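Local coordinates for protein MucR Phosphodiesterase (Pseudomonas aeruginosa, PDB 5M1T) that belongs to the EAL-domain family of phosphodiesterases, with a barrel-like fold of strands and helices that holds C2E and magnesium ions, at residues A[32-37]-A[88-93]; A[134-139]-A[177-182]; A[211-216]-A[252-257]. All blocks are in the same frame, centred on the assembly; numbering follows the deposited sequence.

Contact 1: A[32-37]-A[88-93]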
loop_
_atom_site.group_PDB
_atom_site.type_symbol
_atom_site.label_atom_id
_atom_site.label_comp_id
_atom_site.label_asym_id
_atom_site.label_seq_id
_atom_site.Cartn_x
_atom_site.Cartn_y
_atom_site.Cartn_z
ATOM N N GLN A 32 20.087 6.254 19.682
ATOM C CA GLN A 32 19.246 6.954 20.637
ATOM C C GLN A 32 17.894 7.359 20.022
ATOM O O GLN A 32 16.836 7.146 20.626
ATOM C CB GLN A 32 19.989 8.193 21.172
ATOM C CG GLN A 32 19.429 8.721 22.480
ATOM C CD GLN A 32 19.340 7.614 23.512
ATOM O OE1 GLN A 32 18.245 7.139 23.847
ATOM N NE2 GLN A 32 20.494 7.160 23.982
ATOM N N LEU A 33 17.958 7.925 18.817
ATOM C CA LEU A 33 16.774 8.355 18.090
ATOM C C LEU A 33 15.760 7.249 17.910
ATOM O O LEU A 33 14.572 7.475 18.092
ATOM C CB LEU A 33 17.143 8.908 16.721
ATOM C CG LEU A 33 16.005 9.604 16.016
ATOM C CD1 LEU A 33 15.534 10.802 16.820
ATOM C CD2 LEU A 33 16.474 10.025 14.630
ATOM N N LEU A 34 16.236 6.063 17.556
ATOM C CA LEU A 34 15.382 4.883 17.393
ATOM C C LEU A 34 14.658 4.501 18.683
ATOM O O LEU A 34 13.443 4.317 18.685
ATOM C CB LEU A 34 16.216 3.710 16.885
ATOM C CG LEU A 34 15.553 2.340 16.702
ATOM C CD1 LEU A 34 14.187 2.437 16.039
ATOM C CD2 LEU A 34 16.486 1.448 15.895
ATOM N N HIS A 35 15.388 4.389 19.780
ATOM C CA HIS A 35 14.757 4.082 21.066
ATOM C C HIS A 35 13.755 5.168 21.471
ATOM O O HIS A 35 12.618 4.892 21.875
ATOM C CB HIS A 35 15.812 3.945 22.165
ATOM C CG HIS A 35 16.479 2.621 22.166
ATOM N ND1 HIS A 35 16.671 1.892 23.315
ATOM C CD2 HIS A 35 16.948 1.862 21.147
ATOM C CE1 HIS A 35 17.269 0.749 23.010
ATOM N NE2 HIS A 35 17.449 0.708 21.701
ATOM N N ASP A 36 14.204 6.404 21.379
ATOM C CA ASP A 36 13.371 7.534 21.712
ATOM C C ASP A 36 12.081 7.549 20.867
ATOM O O ASP A 36 10.983 7.734 21.415
ATOM C CB ASP A 36 14.169 8.832 21.563
ATOM C CG ASP A 36 15.264 8.975 22.609
ATOM O OD1 ASP A 36 15.414 8.097 23.484
ATOM O OD2 ASP A 36 16.016 9.973 22.533
ATOM N N LEU A 37 12.181 7.319 19.562
ATOM C CA LEU A 37 10.979 7.368 18.728
ATOM C C LEU A 37 9.998 6.226 19.014
ATOM O O LEU A 37 8.775 6.440 19.012
ATOM C CB LEU A 37 11.320 7.403 17.236
ATOM C CG LEU A 37 10.129 7.482 16.261
ATOM C CD1 LEU A 37 9.326 8.750 16.464
ATOM C CD2 LEU A 37 10.625 7.392 14.828
ATOM N N GLU A 88 9.335 5.688 8.604
ATOM C CA GLU A 88 8.937 4.982 7.367
ATOM C C GLU A 88 9.688 3.660 7.252
ATOM O O GLU A 88 9.063 2.603 7.100
ATOM C CB GLU A 88 9.176 5.847 6.123
ATOM C CG GLU A 88 8.688 5.250 4.802
ATOM C CD GLU A 88 7.208 5.517 4.493
ATOM O OE1 GLU A 88 6.403 5.742 5.469
ATOM O OE2 GLU A 88 6.846 5.465 3.271
ATOM N N LYS A 89 11.019 3.725 7.341
ATOM C CA LYS A 89 11.898 2.545 7.241
ATOM C C LYS A 89 11.623 1.442 8.289
ATOM O O LYS A 89 11.734 0.252 8.003
ATOM C CB LYS A 89 13.365 3.005 7.324
ATOM C CG LYS A 89 14.381 1.876 7.405
ATOM C CD LYS A 89 15.831 2.360 7.234
ATOM C CE LYS A 89 16.390 3.046 8.493
ATOM N NZ LYS A 89 17.593 3.917 8.254
ATOM N N THR A 90 11.276 1.847 9.502
ATOM C CA THR A 90 11.034 0.911 10.608
ATOM C C THR A 90 9.607 0.411 10.679
ATOM O O THR A 90 9.343 -0.603 11.296
ATOM C CB THR A 90 11.334 1.561 11.965
ATOM O OG1 THR A 90 10.629 2.823 12.063
ATOM C CG2 THR A 90 12.859 1.768 12.118
ATOM N N GLY A 91 8.680 1.132 10.056
ATOM C CA GLY A 91 7.273 0.782 10.152
ATOM C C GLY A 91 6.594 1.399 11.358
ATOM O O GLY A 91 5.395 1.221 11.541
ATOM N N LEU A 92 7.326 2.138 12.188
ATOM C CA LEU A 92 6.697 2.928 13.266
ATOM C C LEU A 92 5.682 3.945 12.730
ATOM O O LEU A 92 4.770 4.342 13.465
ATOM C CB LEU A 92 7.742 3.687 14.067
ATOM C CG LEU A 92 8.578 2.904 15.024
ATOM C CD1 LEU A 92 9.669 3.844 15.498
ATOM C CD2 LEU A 92 7.750 2.370 16.195
ATOM N N ILE A 93 5.851 4.367 11.474
ATOM C CA ILE A 93 4.904 5.293 10.837
ATOM C C ILE A 93 3.458 4.771 10.837
ATOM O O ILE A 93 2.520 5.551 10.807
ATOM C CB ILE A 93 5.306 5.614 9.371
ATOM C CG1 ILE A 93 4.451 6.763 8.788
ATOM C CG2 ILE A 93 5.111 4.396 8.485
ATOM C CD1 ILE A 93 4.609 8.085 9.518
#
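L92 meets L37 where the short N-terminal helix 32-38 of the EAL domain lies against the end of helix 84-90, and this leucine pair makes the closest approach of the contact. One branch of L92 does the touching: its CD1 comes 3.7 Å from CD2 of L37 and equally near CG behind it, so the methyl rests against the CG-CD2 bond of L37, on one side of its fork. The two side chains run past each other in opposite directions. L92 reaches across because its CG is anti to the carbonyl carbon (chi1 -75°) and its chain is extended beyond that. L34, one helical turn before L37, brings CD1 to within 4.2 Å of CG2 of T90, a looser methyl contact beside the leucine pair.

The hydroxyl of T90 faces its own chain. OG1 is hydrogen-bonded to the carbonyl oxygen of L86 and also receives a weak bond from the backbone N of L92, 3.4 Å from OG1 and nearly straight at 164°. T90 thereby links the last turn of its helix to the residue with the largest share of the contact, while its methyl turns to L34. Between T90 and L92, G91 takes positive phi, 87°, where helix 84-90 stops and the chain brings L92 round toward helix 32-38.

No hydrogen bond joins the two segments; the union is wholly apolar and partly buried. L37 also packs on F83, on A87 of helix 84-90 and on W70 of strand 61-72, and D36 is hydrogen-bonded to H72, tying helix 32-38 to that strand. E88 bonds to S126 and L128, where helix 127-131 begins.

Contact 2: A[134-139]-A[177-182]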
loop_
_atom_site.group_PDB
_atom_site.type_symbol
_atom_site.label_atom_id
_atom_site.label_comp_id
_atom_site.label_asym_id
_atom_site.label_seq_id
_atom_site.Cartn_x
_atom_site.Cartn_y
_atom_site.Cartn_z
ATOM N N GLY A 134 -4.551 -1.937 5.076
ATOM C CA GLY A 134 -5.597 -1.497 5.963
ATOM C C GLY A 134 -5.962 -0.025 5.900
ATOM O O GLY A 134 -6.844 0.416 6.654
ATOM N N LEU A 135 -5.334 0.747 5.009
ATOM C CA LEU A 135 -5.573 2.190 4.969
ATOM C C LEU A 135 -7.030 2.575 4.996
ATOM O O LEU A 135 -7.418 3.378 5.830
ATOM C CB LEU A 135 -4.926 2.841 3.750
ATOM C CG LEU A 135 -5.249 4.344 3.588
ATOM C CD1 LEU A 135 -4.551 5.159 4.670
ATOM C CD2 LEU A 135 -4.806 4.810 2.228
ATOM N N VAL A 136 -7.822 2.025 4.085
ATOM C CA VAL A 136 -9.243 2.396 3.937
ATOM C C VAL A 136 -10.107 2.008 5.125
ATOM O O VAL A 136 -11.006 2.755 5.496
ATOM C CB VAL A 136 -9.875 1.784 2.672
ATOM C CG1 VAL A 136 -11.371 2.046 2.646
ATOM C CG2 VAL A 136 -9.227 2.388 1.445
ATOM N N ASP A 137 -9.854 0.832 5.699
ATOM C CA ASP A 137 -10.580 0.404 6.867
ATOM C C ASP A 137 -10.267 1.339 8.015
ATOM O O ASP A 137 -11.158 1.709 8.774
ATOM C CB ASP A 137 -10.241 -1.053 7.247
ATOM C CG ASP A 137 -10.786 -2.047 6.252
ATOM O OD1 ASP A 137 -11.481 -1.628 5.301
ATOM O OD2 ASP A 137 -10.505 -3.259 6.396
ATOM N N SER A 138 -9.008 1.741 8.126
ATOM C CA SER A 138 -8.542 2.639 9.204
ATOM C C SER A 138 -9.145 4.043 9.085
ATOM O O SER A 138 -9.440 4.700 10.091
ATOM C CB SER A 138 -7.009 2.701 9.146
ATOM O OG SER A 138 -6.467 3.694 9.993
ATOM N N VAL A 139 -9.338 4.512 7.854
ATOM C CA VAL A 139 -9.960 5.817 7.664
ATOM C C VAL A 139 -11.410 5.720 8.062
ATOM O O VAL A 139 -11.882 6.495 8.865
ATOM C CB VAL A 139 -9.793 6.330 6.220
ATOM C CG1 VAL A 139 -10.750 7.461 5.910
ATOM C CG2 VAL A 139 -8.342 6.757 6.014
ATOM N N SER A 177 -12.714 8.231 -2.050
ATOM C CA SER A 177 -13.564 9.292 -2.601
ATOM C C SER A 177 -15.057 8.917 -2.561
ATOM O O SER A 177 -15.910 9.760 -2.352
ATOM C CB SER A 177 -13.139 9.582 -4.041
ATOM O OG SER A 177 -13.973 10.546 -4.583
ATOM N N ALA A 178 -15.357 7.641 -2.766
ATOM C CA ALA A 178 -16.728 7.134 -2.676
ATOM C C ALA A 178 -17.252 7.225 -1.233
ATOM O O ALA A 178 -18.441 7.383 -1.019
ATOM C CB ALA A 178 -16.803 5.689 -3.188
ATOM N N MET A 179 -16.358 7.106 -0.252
ATOM C CA MET A 179 -16.718 7.295 1.166
ATOM C C MET A 179 -16.994 8.754 1.484
ATOM O O MET A 179 -17.551 9.067 2.519
ATOM C CB MET A 179 -15.581 6.870 2.077
ATOM C CG MET A 179 -15.242 5.400 2.073
ATOM S SD MET A 179 -13.726 5.167 3.023
ATOM C CE MET A 179 -14.149 5.983 4.559
ATOM N N GLY A 180 -16.566 9.652 0.606
ATOM C CA GLY A 180 -16.804 11.082 0.802
ATOM C C GLY A 180 -15.594 11.856 1.283
ATOM O O GLY A 180 -15.698 13.015 1.580
ATOM N N VAL A 181 -14.450 11.207 1.372
ATOM C CA VAL A 181 -13.211 11.858 1.812
ATOM C C VAL A 181 -12.579 12.686 0.682
ATOM O O VAL A 181 -12.547 12.264 -0.476
ATOM C CB VAL A 181 -12.181 10.800 2.280
ATOM C CG1 VAL A 181 -10.866 11.467 2.617
ATOM C CG2 VAL A 181 -12.709 10.024 3.483
ATOM N N GLY A 182 -12.072 13.869 1.018
ATOM C CA GLY A 182 -11.404 14.708 0.016
ATOM C C GLY A 182 -9.996 14.173 -0.257
ATOM O O GLY A 182 -9.322 13.722 0.672
#
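This is an apolar helix-to-turn contact on the helical layer outside the sheet: the first turns of helix 135-145 pack against the turn that leads from helix 166-178 into strand 182-188. Four side chains make it, and no hydrogen bond crosses between the segments. M179 contributes most, lying across two valines with the last two atoms of its chain. Its SD is 3.9 Å from CG1 of V136, and its terminal CE is 3.9 Å from CG1 of V139. The thioether crosses both valines at a slant; a bend at chi3 (53°) turns the methyl off the line of the chain, letting sulfur and methyl serve different partners one helical turn apart. V139 uses the same CG1 for V181, whose CG2 it meets tip to tip at 4.0 Å.

The turn is a Schellman motif ending helix 166-178. G180 has positive phi, 103°, and its N bonds back to the carbonyl oxygen of S177, reversing the chain so that M179 and V181, on the two sides of the glycine, both point to helix 135-145. The element belongs to a beta-alpha-beta unit, strand 153-158, helix 166-178 and strand 182-188, the two strands being parallel neighbours in the barrel-like fold of EAL domains. V139 and V181, both buried, continue inward onto this sheet: V139 packs on L153 and L155, V181 on L155. M179 extends along helix 135-145 to R140 and L143, while V136 touches Q175 and L176 of helix 166-178. D137, next to V136, forms a long, weak ion pair with R234 of the second subunit.

Contact 3: A[211-216]-A[252-257]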
loop_
_atom_site.group_PDB
_atom_site.type_symbol
_atom_site.label_atom_id
_atom_site.label_comp_id
_atom_site.label_asym_id
_atom_site.label_seq_id
_atom_site.Cartn_x
_atom_site.Cartn_y
_atom_site.Cartn_z
ATOM N N GLY A 211 8.682 24.656 -2.533
ATOM C CA GLY A 211 9.946 24.919 -3.236
ATOM C C GLY A 211 9.793 25.887 -4.394
ATOM O O GLY A 211 10.640 26.769 -4.615
ATOM N N PHE A 212 8.688 25.778 -5.108
ATOM C CA PHE A 212 8.441 26.675 -6.239
ATOM C C PHE A 212 8.025 28.075 -5.834
ATOM O O PHE A 212 8.321 29.057 -6.536
ATOM C CB PHE A 212 7.384 26.078 -7.149
ATOM C CG PHE A 212 7.788 24.754 -7.713
ATOM C CD1 PHE A 212 8.747 24.690 -8.702
ATOM C CD2 PHE A 212 7.244 23.586 -7.228
ATOM C CE1 PHE A 212 9.140 23.494 -9.233
ATOM C CE2 PHE A 212 7.642 22.376 -7.733
ATOM C CZ PHE A 212 8.603 22.327 -8.736
ATOM N N ILE A 213 7.373 28.180 -4.688
ATOM C CA ILE A 213 7.006 29.493 -4.164
ATOM C C ILE A 213 8.254 30.249 -3.682
ATOM O O ILE A 213 8.420 31.430 -3.961
ATOM C CB ILE A 213 5.988 29.359 -3.019
ATOM C CG1 ILE A 213 4.784 28.522 -3.467
ATOM C CG2 ILE A 213 5.565 30.716 -2.502
ATOM C CD1 ILE A 213 4.178 28.893 -4.792
ATOM N N ASN A 214 9.106 29.548 -2.945
ATOM C CA ASN A 214 10.296 30.136 -2.356
ATOM C C ASN A 214 11.314 30.607 -3.392
ATOM O O ASN A 214 12.053 31.549 -3.141
ATOM C CB ASN A 214 10.967 29.091 -1.484
ATOM C CG ASN A 214 12.051 29.666 -0.605
ATOM O OD1 ASN A 214 11.892 30.732 0.023
ATOM N ND2 ASN A 214 13.153 28.944 -0.518
ATOM N N GLU A 215 11.390 29.925 -4.538
ATOM C CA GLU A 215 12.368 30.289 -5.548
ATOM C C GLU A 215 11.882 31.383 -6.519
ATOM O O GLU A 215 12.644 31.786 -7.390
ATOM C CB GLU A 215 12.810 29.044 -6.344
ATOM C CG GLU A 215 13.616 28.006 -5.540
ATOM C CD GLU A 215 15.064 28.408 -5.288
ATOM O OE1 GLU A 215 15.674 27.973 -4.266
ATOM O OE2 GLU A 215 15.594 29.166 -6.129
ATOM N N LEU A 216 10.643 31.864 -6.391
ATOM C CA LEU A 216 10.070 32.750 -7.431
ATOM C C LEU A 216 10.937 33.987 -7.660
ATOM O O LEU A 216 11.193 34.353 -8.771
ATOM C CB LEU A 216 8.637 33.155 -7.091
ATOM C CG LEU A 216 7.536 32.096 -7.230
ATOM C CD1 LEU A 216 6.311 32.473 -6.409
ATOM C CD2 LEU A 216 7.156 31.862 -8.679
ATOM N N GLU A 252 0.305 38.399 -3.202
ATOM C CA GLU A 252 -0.304 39.199 -4.277
ATOM C C GLU A 252 -0.189 38.494 -5.616
ATOM O O GLU A 252 -1.154 38.420 -6.353
ATOM C CB GLU A 252 0.341 40.585 -4.367
ATOM C CG GLU A 252 -0.335 41.534 -5.356
ATOM C CD GLU A 252 0.103 41.333 -6.825
ATOM O OE1 GLU A 252 1.254 40.909 -7.104
ATOM O OE2 GLU A 252 -0.707 41.611 -7.750
ATOM N N PHE A 253 0.986 37.972 -5.924
ATOM C CA PHE A 253 1.199 37.333 -7.204
ATOM C C PHE A 253 0.373 36.054 -7.328
ATOM O O PHE A 253 -0.286 35.782 -8.331
ATOM C CB PHE A 253 2.711 37.055 -7.384
ATOM C CG PHE A 253 3.008 36.077 -8.442
ATOM C CD1 PHE A 253 2.912 36.431 -9.762
ATOM C CD2 PHE A 253 3.332 34.772 -8.118
ATOM C CE1 PHE A 253 3.168 35.502 -10.761
ATOM C CE2 PHE A 253 3.593 33.841 -9.108
ATOM C CZ PHE A 253 3.523 34.210 -10.428
ATOM N N LEU A 254 0.376 35.267 -6.270
ATOM C CA LEU A 254 -0.364 34.001 -6.307
ATOM C C LEU A 254 -1.845 34.256 -6.415
ATOM O O LEU A 254 -2.569 33.505 -7.053
ATOM C CB LEU A 254 -0.030 33.178 -5.067
ATOM C CG LEU A 254 1.414 32.689 -5.097
ATOM C CD1 LEU A 254 1.864 32.246 -3.720
ATOM C CD2 LEU A 254 1.605 31.568 -6.111
ATOM N N THR A 255 -2.302 35.331 -5.772
ATOM C CA THR A 255 -3.711 35.688 -5.835
ATOM C C THR A 255 -4.097 36.095 -7.264
ATOM O O THR A 255 -5.107 35.622 -7.817
ATOM C CB THR A 255 -4.042 36.768 -4.783
ATOM O OG1 THR A 255 -3.890 36.183 -3.467
ATOM C CG2 THR A 255 -5.493 37.292 -4.934
ATOM N N ARG A 256 -3.274 36.944 -7.873
ATOM C CA ARG A 256 -3.522 37.409 -9.224
ATOM C C ARG A 256 -3.532 36.265 -10.227
ATOM O O ARG A 256 -4.280 36.312 -11.202
ATOM C CB ARG A 256 -2.504 38.480 -9.640
ATOM C CG ARG A 256 -2.764 39.033 -11.034
ATOM C CD ARG A 256 -2.023 40.317 -11.335
ATOM N NE ARG A 256 -0.714 40.433 -10.683
ATOM C CZ ARG A 256 0.449 40.007 -11.176
ATOM N NH1 ARG A 256 0.528 39.351 -12.332
ATOM N NH2 ARG A 256 1.553 40.202 -10.467
ATOM N N LEU A 257 -2.721 35.236 -9.984
ATOM C CA LEU A 257 -2.715 34.053 -10.843
ATOM C C LEU A 257 -4.020 33.291 -10.771
ATOM O O LEU A 257 -4.402 32.601 -11.693
ATOM C CB LEU A 257 -1.610 33.079 -10.434
ATOM C CG LEU A 257 -0.170 33.342 -10.843
ATOM C CD1 LEU A 257 0.582 32.021 -10.708
ATOM C CD2 LEU A 257 -0.086 33.898 -12.253
#
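I213 and L254 form the tight, buried part of this contact, and L216 against F253 its looser flank. In the first pair both branches of the leucine are engaged: CD2 of L254 is 3.9 Å from CD1 of I213, and its CD1 lies 4.2 Å from CG2 of the same isoleucine. The isoleucine and the leucine lie askew to each other. L254 is directed at helix 210-214 from its CB on, whereas I213 starts off obliquely and is brought nearer by its terminal methyl.

Beside it, L216 sets a forked end against the CD2-CE2 corner of the F253 ring. CD1 and CD2 of L216 are each 4.1 Å from CE2 of F253, and CD1 is as near to CD2 of the ring, an oblique approach. The ring reaches that place because its CG is anti to the backbone N (chi1 163°). Within its own helix, L257 lies over one face of the ring, with CG 3.8 Å above the plane and displaced toward the rim. Both L216 and F253 are partly exposed, so this flank borders solvent.

Farther out, polarity takes over. R256 and E252, one turn apart on the exposed side of helix 248-257, form a salt bridge: NE of R256 is 3.2 Å from OE2 of E252 with a nearly straight N-H (174°). That oxygen sits at the guanidinium edge and is met on its syn side; a weak second bond runs from NH2 to OE1. The pair holds the two side chains along their own helix and takes no part in the contact between the segments.

The contact thus joins the C-terminal end of helix 210-214 to helix 248-257 in the barrel-like EAL fold, with the I213 side chain about 7 Å from C2E. L254 continues onto V245 in a loop and L262 of strand 261-263, and L257 packs on V226 and S227 of helix 220-236.

In the fold
All three contacts are apolar and partly buried, without a hydrogen bond across the segments, and they follow one another along the chain at separate places in the EAL domain. Contact 1 is the most peripheral, about 22 Å between its centre and that of the chain, with one buried and one exposed residue among its four. Contacts 2 and 3, on opposite sides of the chain's centre, each have two buried residues. Contact 2 pairs valines with a thioether, contact 3 an isoleucine and leucines with a phenylalanine ring; both lean on strands. No helix serves two contacts. Of the three, contact 3 comes nearest C2E, through I213.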